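PDB 6HFX: cell division protein FtsX, which is part of the cell-division ABC transporter FtsEX and interacts through its large extracellular loop with the essential peptidoglycan hydrolase PcsB. Local coordinates for residues S47-V52 / Y86-N91; S55-Q60 / L82-I87. All coordinates share one frame; numbering follows the deposited sequence.

How the contacts relate
Both contacts join strand 85-90 to the chain that runs from strand 49-55 into helix 57-66, and their centres lie about 16 Å apart. Contact 1 holds the far end of the strand pair, about 12 Å from the centre of the chain. It is two-faced: valines and a tyrosine are packed under helices, while a lysine-glutamate pair lies on the other side. Contact 2 sits about 5 Å from that centre, where strand 49-55 gives way to the helix; it has no fully exposed partner, yet its chemistry is mostly polar, with a buried aspartate, a glutamine and a water. Tyr86 and Ile87 belong to both; Ile87 joins the packing only in contact 2.

Contact 1: S47-V52 / Y86-N91; sequences STVKSV and YIVEAN
Lys50 N gives an almost straight bond to Glu89 O (2.9 Å), and Glu89 N reaches Ser51 O at 3.0 Å, so Lys50 and Ser51 both stand opposite Glu89. Strands 49-52 and 86-90 run antiparallel here, at 161°. The extra residue makes a classic beta bulge, with Lys50 turned out of the usual strand conformation (psi -40°). On one side of it Val49 and Ala90 form a non-hydrogen-bonded pair, and Asn91 N closes the end of the ladder by bonding to Thr48 O. On the other the regular pairing resumes at Val52 and Val88.

One outcome is that Lys50, Ser51 and Glu89 gather on the same side. The lysine chain, extended throughout, passes obliquely across the glutamate carboxylate: Lys50 CD lies 3.3 Å from both OE1 and OE2 of Glu89, and Lys50 NZ makes the salt bridge to Glu89 OE2 at 3.5 Å. A water that donates to Ile87 O also sits close to Ser51 OG.

The other side is apolar. With chi1 at -176°, Val49 puts CG1 opposite its backbone N, and this methyl meets Val88 CG1 at 3.3 Å, a tight fit with the two side chains nearly at right angles. Val52 and Val88 lie alongside each other, pointing the same way, and Val52 CG1 also rests against the Tyr86 ring, 3.7 Å from Tyr86 CD1. Helix 38-45 packs on Val52 and Tyr86, and Ile99 of helix 96-103 on Val49. This is the central sheet of a ferredoxin-like beta-alpha-beta-beta-alpha-beta fold, with a bulged edge strand and both helices on one face.

Contact 2: S55-Q60 / L82-I87; sequences SSKEEQ and LYDAYI
Ser55 and Ala85 form the bridge at the end of the pairing between strands 49-55 and 85-90, just before the chain turns into helix 57-66, whose first turn is secured by a capping box: Glu59 N bonds to Ser56 OG, and Ser56 N to Glu59 OE1. The helix belongs to the long connection between these two strands of the ferredoxin-like fold.

Backbone bonds come as a reciprocal pair, Ser55 N to Ala85 O at 2.9 Å and Ala85 N to Ser55 O at 3.0 Å.

The charged group centres on Asp84. Its OD1 takes the N-H of Lys57, the first residue of the helix, at 2.8 Å from Lys57 N and nearly along the C-O axis, so a buried carboxylate oxygen is tied to a helix N-terminus that would probably favour its negative charge. Lys57 folds back at its end (chi4 -76°), which brings NZ to a long salt-bridge distance from the same OD1 and, also long, from Glu58 OE2. Glu18 lies near Asp84 OD2 with like charge.

Van der Waals contacts flank these bonds. Leu82 CD1 lies against the Gln60 backbone, 3.6 Å from Gln60 C, and Lys57 CD lies close to Leu82 O (3.3 Å). Ile87 CD1 presses on Ser55 CB at 3.2 Å, a strained fit in which the isoleucine chi2 of 97° is away from a staggered value.

Gln60 links helix to strand with both ends of its amide: Gln60 NE2 donates to Tyr83 O at 3.0 Å, tilted from the carbonyl plane, while OE1 accepts from a water that in turn takes the N-H of Tyr83, the water oxygen 2.7 Å from Tyr83 N.

Contact 1: S47-V52 / Y86-N91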
ATOM      1  N   SER A  47       0.170  -7.318  16.720  1.00 67.84           N
ATOM      2  CA  SER A  47      -0.617  -8.439  17.226  1.00 62.52           C
ATOM      3  C   SER A  47      -2.092  -8.333  16.876  1.00 63.24           C
ATOM      4  O   SER A  47      -2.786  -9.353  16.891  1.00 66.62           O
ATOM      5  CB  SER A  47      -0.464  -8.547  18.747  1.00 84.98           C
ATOM      6  OG  SER A  47      -0.557  -7.272  19.376  1.00 81.88           O
ATOM      7  N   THR A  48      -2.584  -7.123  16.604  1.00 61.97           N
ATOM      8  CA  THR A  48      -3.959  -6.890  16.194  1.00 66.65           C
ATOM      9  C   THR A  48      -4.158  -7.018  14.696  1.00 61.78           C
ATOM     10  O   THR A  48      -5.269  -6.785  14.229  1.00 63.59           O
ATOM     11  CB  THR A  48      -4.424  -5.489  16.599  1.00 65.02           C
ATOM     12  OG1 THR A  48      -3.419  -4.544  16.217  1.00 59.78           O
ATOM     13  CG2 THR A  48      -4.702  -5.386  18.093  1.00 60.32           C
ATOM     14  N   VAL A  49      -3.130  -7.347  13.924  1.00 65.18           N
ATOM     15  CA  VAL A  49      -3.283  -7.451  12.477  1.00 57.67           C
ATOM     16  C   VAL A  49      -3.411  -8.919  12.087  1.00 62.18           C
ATOM     17  O   VAL A  49      -2.719  -9.792  12.628  1.00 61.47           O
ATOM     18  CB  VAL A  49      -2.126  -6.766  11.728  1.00 54.10           C
ATOM     19  CG1 VAL A  49      -2.394  -6.821  10.255  1.00 42.54           C
ATOM     20  CG2 VAL A  49      -1.940  -5.304  12.204  1.00 53.57           C
ATOM     21  N   LYS A  50      -4.324  -9.188  11.159  1.00 63.73           N
ATOM     22  CA  LYS A  50      -4.605 -10.521  10.655  1.00 63.20           C
ATOM     23  C   LYS A  50      -4.033 -10.768   9.264  1.00 60.90           C
ATOM     24  O   LYS A  50      -3.536 -11.867   9.002  1.00 68.45           O
ATOM     25  CB  LYS A  50      -6.112 -10.767  10.632  1.00 66.84           C
ATOM     26  CG  LYS A  50      -6.468 -12.053   9.943  1.00 77.50           C
ATOM     27  CD  LYS A  50      -7.935 -12.325  10.030  1.00 84.39           C
ATOM     28  CE  LYS A  50      -8.300 -13.492   9.156  1.00 93.74           C
ATOM     29  NZ  LYS A  50      -9.776 -13.594   9.098  1.00 98.42           N
ATOM     30  N   SER A  51      -4.096  -9.786   8.360  1.00 55.47           N
ATOM     31  CA  SER A  51      -3.470  -9.920   7.046  1.00 42.85           C
ATOM     32  C   SER A  51      -3.074  -8.553   6.505  1.00 41.33           C
ATOM     33  O   SER A  51      -3.687  -7.536   6.838  1.00 44.39           O
ATOM     34  CB  SER A  51      -4.388 -10.591   6.032  1.00 39.15           C
ATOM     35  OG  SER A  51      -5.411  -9.673   5.645  1.00 44.25           O
ATOM     36  N   VAL A  52      -2.065  -8.555   5.631  1.00 43.41           N
ATOM     37  CA  VAL A  52      -1.516  -7.349   5.019  1.00 33.96           C
ATOM     38  C   VAL A  52      -1.279  -7.655   3.542  1.00 33.42           C
ATOM     39  O   VAL A  52      -0.379  -8.436   3.201  1.00 40.67           O
ATOM     40  CB  VAL A  52      -0.228  -6.904   5.721  1.00 34.84           C
ATOM     41  CG1 VAL A  52       0.275  -5.529   5.226  1.00 38.50           C
ATOM     42  CG2 VAL A  52      -0.466  -6.885   7.225  1.00 40.35           C
ATOM     43  N   TYR A  86      -0.838  -0.933   1.283  1.00 43.15           N
ATOM     44  CA  TYR A  86      -1.103  -2.178   1.993  1.00 45.13           C
ATOM     45  C   TYR A  86      -2.530  -2.110   2.544  1.00 42.98           C
ATOM     46  O   TYR A  86      -2.876  -1.198   3.306  1.00 39.11           O
ATOM     47  CB  TYR A  86      -0.097  -2.435   3.124  1.00 38.10           C
ATOM     48  CG  TYR A  86       1.222  -2.959   2.627  1.00 42.87           C
ATOM     49  CD1 TYR A  86       1.293  -4.164   1.944  1.00 41.46           C
ATOM     50  CD2 TYR A  86       2.391  -2.246   2.816  1.00 36.95           C
ATOM     51  CE1 TYR A  86       2.473  -4.638   1.483  1.00 37.34           C
ATOM     52  CE2 TYR A  86       3.599  -2.723   2.341  1.00 37.01           C
ATOM     53  CZ  TYR A  86       3.620  -3.915   1.681  1.00 35.38           C
ATOM     54  OH  TYR A  86       4.786  -4.399   1.200  1.00 40.09           O
ATOM     55  N   ILE A  87      -3.355  -3.072   2.162  1.00 48.03           N
ATOM     56  CA  ILE A  87      -4.687  -3.208   2.736  1.00 33.50           C
ATOM     57  C   ILE A  87      -4.565  -4.170   3.912  1.00 43.53           C
ATOM     58  O   ILE A  87      -4.248  -5.356   3.740  1.00 41.89           O
ATOM     59  CB  ILE A  87      -5.713  -3.691   1.709  1.00 38.05           C
ATOM     60  CG1 ILE A  87      -5.976  -2.594   0.669  1.00 56.90           C
ATOM     61  CG2 ILE A  87      -7.032  -3.987   2.415  1.00 44.00           C
ATOM     62  CD1 ILE A  87      -5.218  -2.717  -0.587  1.00 57.01           C
ATOM     63  N   VAL A  88      -4.807  -3.652   5.108  1.00 44.30           N
ATOM     64  CA  VAL A  88      -4.548  -4.334   6.368  1.00 46.76           C
ATOM     65  C   VAL A  88      -5.880  -4.649   7.025  1.00 52.66           C
ATOM     66  O   VAL A  88      -6.788  -3.805   7.046  1.00 48.95           O
ATOM     67  CB  VAL A  88      -3.706  -3.425   7.274  1.00 42.35           C
ATOM     68  CG1 VAL A  88      -3.299  -4.116   8.549  1.00 44.51           C
ATOM     69  CG2 VAL A  88      -2.516  -2.877   6.505  1.00 48.30           C
ATOM     70  N   GLU A  89      -6.000  -5.847   7.566  1.00 48.24           N
ATOM     71  CA  GLU A  89      -7.207  -6.242   8.271  1.00 42.46           C
ATOM     72  C   GLU A  89      -6.917  -6.324   9.756  1.00 42.03           C
ATOM     73  O   GLU A  89      -6.012  -7.059  10.161  1.00 44.99           O
ATOM     74  CB  GLU A  89      -7.726  -7.586   7.774  1.00 49.68           C
ATOM     75  CG  GLU A  89      -8.702  -8.207   8.772  1.00 57.86           C
ATOM     76  CD  GLU A  89      -9.133  -9.598   8.384  1.00 69.67           C
ATOM     77  OE1 GLU A  89      -8.464 -10.224   7.535  1.00 77.16           O
ATOM     78  OE2 GLU A  89     -10.141 -10.068   8.934  1.00 74.88           O
ATOM     79  N   ALA A  90      -7.728  -5.628  10.567  1.00 41.88           N
ATOM     80  CA  ALA A  90      -7.617  -5.696  12.019  1.00 44.57           C
ATOM     81  C   ALA A  90      -8.400  -6.889  12.565  1.00 45.41           C
ATOM     82  O   ALA A  90      -9.294  -7.426  11.908  1.00 44.20           O
ATOM     83  CB  ALA A  90      -8.115  -4.404  12.669  1.00 46.60           C
ATOM     84  N   ASN A  91      -8.006  -7.347  13.763  1.00 47.89           N
ATOM     85  CA  ASN A  91      -8.731  -8.448  14.393  1.00 53.58           C
ATOM     86  C   ASN A  91     -10.094  -7.991  14.888  1.00 66.75           C
ATOM     87  O   ASN A  91     -11.044  -8.783  14.912  1.00 63.25           O
ATOM     88  CB  ASN A  91      -7.941  -9.033  15.564  1.00 59.29           C
ATOM     89  CG  ASN A  91      -6.615  -9.620  15.147  1.00 68.73           C
ATOM     90  OD1 ASN A  91      -5.637  -9.569  15.907  1.00 64.94           O
ATOM     91  ND2 ASN A  91      -6.565 -10.183  13.936  1.00 63.07           N
TER
HETATM   92  O   HOH W   1      -5.323  -7.963   3.864  1.00 50.28           O

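Contact 2: S55-Q60 / L82-I87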
ATOM      1  N   SER A  55      -1.313  -3.786  -2.716  1.00 55.38           N
ATOM      2  CA  SER A  55      -2.149  -3.313  -3.820  1.00 49.73           C
ATOM      3  C   SER A  55      -1.341  -2.263  -4.580  1.00 45.99           C
ATOM      4  O   SER A  55      -1.214  -1.123  -4.117  1.00 43.36           O
ATOM      5  CB  SER A  55      -3.459  -2.726  -3.317  1.00 49.36           C
ATOM      6  OG  SER A  55      -4.124  -2.069  -4.367  1.00 62.57           O
ATOM      7  N   SER A  56      -0.792  -2.659  -5.731  1.00 55.44           N
ATOM      8  CA  SER A  56       0.122  -1.811  -6.494  1.00 55.67           C
ATOM      9  C   SER A  56      -0.641  -0.743  -7.252  1.00 51.15           C
ATOM     10  O   SER A  56      -1.728  -1.002  -7.768  1.00 45.65           O
ATOM     11  CB  SER A  56       0.924  -2.641  -7.492  1.00 65.73           C
ATOM     12  OG  SER A  56       0.150  -2.939  -8.641  1.00 61.02           O
ATOM     13  N   LYS A  57      -0.029   0.442  -7.371  1.00 50.89           N
ATOM     14  CA  LYS A  57      -0.718   1.577  -7.964  1.00 55.32           C
ATOM     15  C   LYS A  57      -1.179   1.262  -9.377  1.00 52.75           C
ATOM     16  O   LYS A  57      -2.215   1.770  -9.816  1.00 57.54           O
ATOM     17  CB  LYS A  57       0.186   2.818  -7.950  1.00 57.24           C
ATOM     18  CG  LYS A  57       1.400   2.739  -8.880  1.00 56.99           C
ATOM     19  CD  LYS A  57       2.191   4.049  -8.878  1.00 61.20           C
ATOM     20  CE  LYS A  57       3.562   3.835  -9.424  1.00 57.04           C
ATOM     21  NZ  LYS A  57       4.404   3.169  -8.418  1.00 74.46           N
ATOM     22  N   GLU A  58      -0.428   0.429 -10.098  1.00 45.43           N
ATOM     23  CA  GLU A  58      -0.861   0.013 -11.428  1.00 61.29           C
ATOM     24  C   GLU A  58      -2.125  -0.838 -11.357  1.00 68.10           C
ATOM     25  O   GLU A  58      -2.985  -0.753 -12.244  1.00 77.16           O
ATOM     26  CB  GLU A  58       0.261  -0.743 -12.156  1.00 61.77           C
ATOM     27  CG  GLU A  58       1.510   0.077 -12.500  1.00 65.61           C
ATOM     28  CD  GLU A  58       2.555   0.099 -11.384  1.00 65.20           C
ATOM     29  OE1 GLU A  58       2.620  -0.869 -10.596  1.00 64.70           O
ATOM     30  OE2 GLU A  58       3.307   1.091 -11.293  1.00 72.66           O
ATOM     31  N   GLU A  59      -2.248  -1.681 -10.324  1.00 74.86           N
ATOM     32  CA  GLU A  59      -3.480  -2.440 -10.118  1.00 73.85           C
ATOM     33  C   GLU A  59      -4.673  -1.509  -9.882  1.00 67.57           C
ATOM     34  O   GLU A  59      -5.726  -1.654 -10.517  1.00 62.76           O
ATOM     35  CB  GLU A  59      -3.307  -3.418  -8.951  1.00 86.34           C
ATOM     36  CG  GLU A  59      -2.646  -4.745  -9.331  1.00101.61           C
ATOM     37  CD  GLU A  59      -2.505  -5.714  -8.154  1.00111.73           C
ATOM     38  OE1 GLU A  59      -1.916  -5.330  -7.117  1.00112.40           O
ATOM     39  OE2 GLU A  59      -2.979  -6.866  -8.271  1.00113.69           O
ATOM     40  N   GLN A  60      -4.529  -0.542  -8.975  1.00 47.88           N
ATOM     41  CA  GLN A  60      -5.647   0.334  -8.690  1.00 57.82           C
ATOM     42  C   GLN A  60      -5.966   1.240  -9.868  1.00 67.74           C
ATOM     43  O   GLN A  60      -7.098   1.735  -9.977  1.00 74.60           O
ATOM     44  CB  GLN A  60      -5.312   1.169  -7.461  1.00 53.40           C
ATOM     45  CG  GLN A  60      -4.753   0.346  -6.355  1.00 53.11           C
ATOM     46  CD  GLN A  60      -4.041   1.199  -5.341  1.00 63.98           C
ATOM     47  OE1 GLN A  60      -4.507   2.294  -4.994  1.00 55.17           O
ATOM     48  NE2 GLN A  60      -2.889   0.730  -4.883  1.00 41.51           N
ATOM     49  N   LEU A  82      -1.410   7.417  -8.680  1.00 54.99           N
ATOM     50  CA  LEU A  82      -1.882   6.653  -7.538  1.00 59.87           C
ATOM     51  C   LEU A  82      -0.710   6.131  -6.681  1.00 64.51           C
ATOM     52  O   LEU A  82       0.459   6.243  -7.039  1.00 63.29           O
ATOM     53  CB  LEU A  82      -2.769   5.508  -8.023  1.00 65.39           C
ATOM     54  CG  LEU A  82      -3.946   5.885  -8.935  1.00 73.29           C
ATOM     55  CD1 LEU A  82      -4.712   4.621  -9.334  1.00 65.05           C
ATOM     56  CD2 LEU A  82      -4.880   6.889  -8.247  1.00 71.32           C
ATOM     57  N   TYR A  83      -1.034   5.556  -5.521  1.00 53.88           N
ATOM     58  CA  TYR A  83      -0.024   5.124  -4.560  1.00 63.80           C
ATOM     59  C   TYR A  83      -0.117   3.633  -4.287  1.00 60.70           C
ATOM     60  O   TYR A  83      -1.216   3.106  -4.081  1.00 57.55           O
ATOM     61  CB  TYR A  83      -0.167   5.858  -3.227  1.00 55.16           C
ATOM     62  CG  TYR A  83      -0.157   7.341  -3.379  1.00 60.89           C
ATOM     63  CD1 TYR A  83      -1.276   8.016  -3.841  1.00 64.59           C
ATOM     64  CD2 TYR A  83       0.976   8.081  -3.071  1.00 66.57           C
ATOM     65  CE1 TYR A  83      -1.264   9.402  -3.991  1.00 69.77           C
ATOM     66  CE2 TYR A  83       0.996   9.455  -3.217  1.00 62.68           C
ATOM     67  CZ  TYR A  83      -0.122  10.110  -3.677  1.00 63.28           C
ATOM     68  OH  TYR A  83      -0.101  11.477  -3.826  1.00 64.48           O
ATOM     69  N   ASP A  84       1.046   2.969  -4.246  1.00 48.13           N
ATOM     70  CA  ASP A  84       1.127   1.633  -3.666  1.00 46.15           C
ATOM     71  C   ASP A  84       0.565   1.635  -2.250  1.00 38.64           C
ATOM     72  O   ASP A  84       0.835   2.548  -1.474  1.00 51.31           O
ATOM     73  CB  ASP A  84       2.580   1.143  -3.634  1.00 38.58           C
ATOM     74  CG  ASP A  84       3.140   0.957  -5.008  1.00 47.31           C
ATOM     75  OD1 ASP A  84       2.353   1.015  -5.977  1.00 51.30           O
ATOM     76  OD2 ASP A  84       4.361   0.761  -5.129  1.00 46.83           O
ATOM     77  N   ALA A  85      -0.198   0.594  -1.909  1.00 43.51           N
ATOM     78  CA  ALA A  85      -0.855   0.546  -0.617  1.00 44.38           C
ATOM     79  C   ALA A  85      -0.730  -0.852  -0.042  1.00 34.94           C
ATOM     80  O   ALA A  85      -0.543  -1.821  -0.771  1.00 42.98           O
ATOM     81  CB  ALA A  85      -2.348   0.936  -0.725  1.00 40.62           C
ATOM     82  N   TYR A  86      -0.838  -0.933   1.283  1.00 43.15           N
ATOM     83  CA  TYR A  86      -1.103  -2.178   1.993  1.00 45.13           C
ATOM     84  C   TYR A  86      -2.530  -2.110   2.544  1.00 42.98           C
ATOM     85  O   TYR A  86      -2.876  -1.198   3.306  1.00 39.11           O
ATOM     86  CB  TYR A  86      -0.097  -2.435   3.124  1.00 38.10           C
ATOM     87  CG  TYR A  86       1.222  -2.959   2.627  1.00 42.87           C
ATOM     88  CD1 TYR A  86       1.293  -4.164   1.944  1.00 41.46           C
ATOM     89  CD2 TYR A  86       2.391  -2.246   2.816  1.00 36.95           C
ATOM     90  CE1 TYR A  86       2.473  -4.638   1.483  1.00 37.34           C
ATOM     91  CE2 TYR A  86       3.599  -2.723   2.341  1.00 37.01           C
ATOM     92  CZ  TYR A  86       3.620  -3.915   1.681  1.00 35.38           C
ATOM     93  OH  TYR A  86       4.786  -4.399   1.200  1.00 40.09           O
ATOM     94  N   ILE A  87      -3.355  -3.072   2.162  1.00 48.03           N
ATOM     95  CA  ILE A  87      -4.687  -3.208   2.736  1.00 33.50           C
ATOM     96  C   ILE A  87      -4.565  -4.170   3.912  1.00 43.53           C
ATOM     97  O   ILE A  87      -4.248  -5.356   3.740  1.00 41.89           O
ATOM     98  CB  ILE A  87      -5.713  -3.691   1.709  1.00 38.05           C
ATOM     99  CG1 ILE A  87      -5.976  -2.594   0.669  1.00 56.90           C
ATOM    100  CG2 ILE A  87      -7.032  -3.987   2.415  1.00 44.00           C
ATOM    101  CD1 ILE A  87      -5.218  -2.717  -0.587  1.00 57.01           C
TER
HETATM  102  O   HOH W   2      -3.511   5.031  -4.516  1.00 45.20           O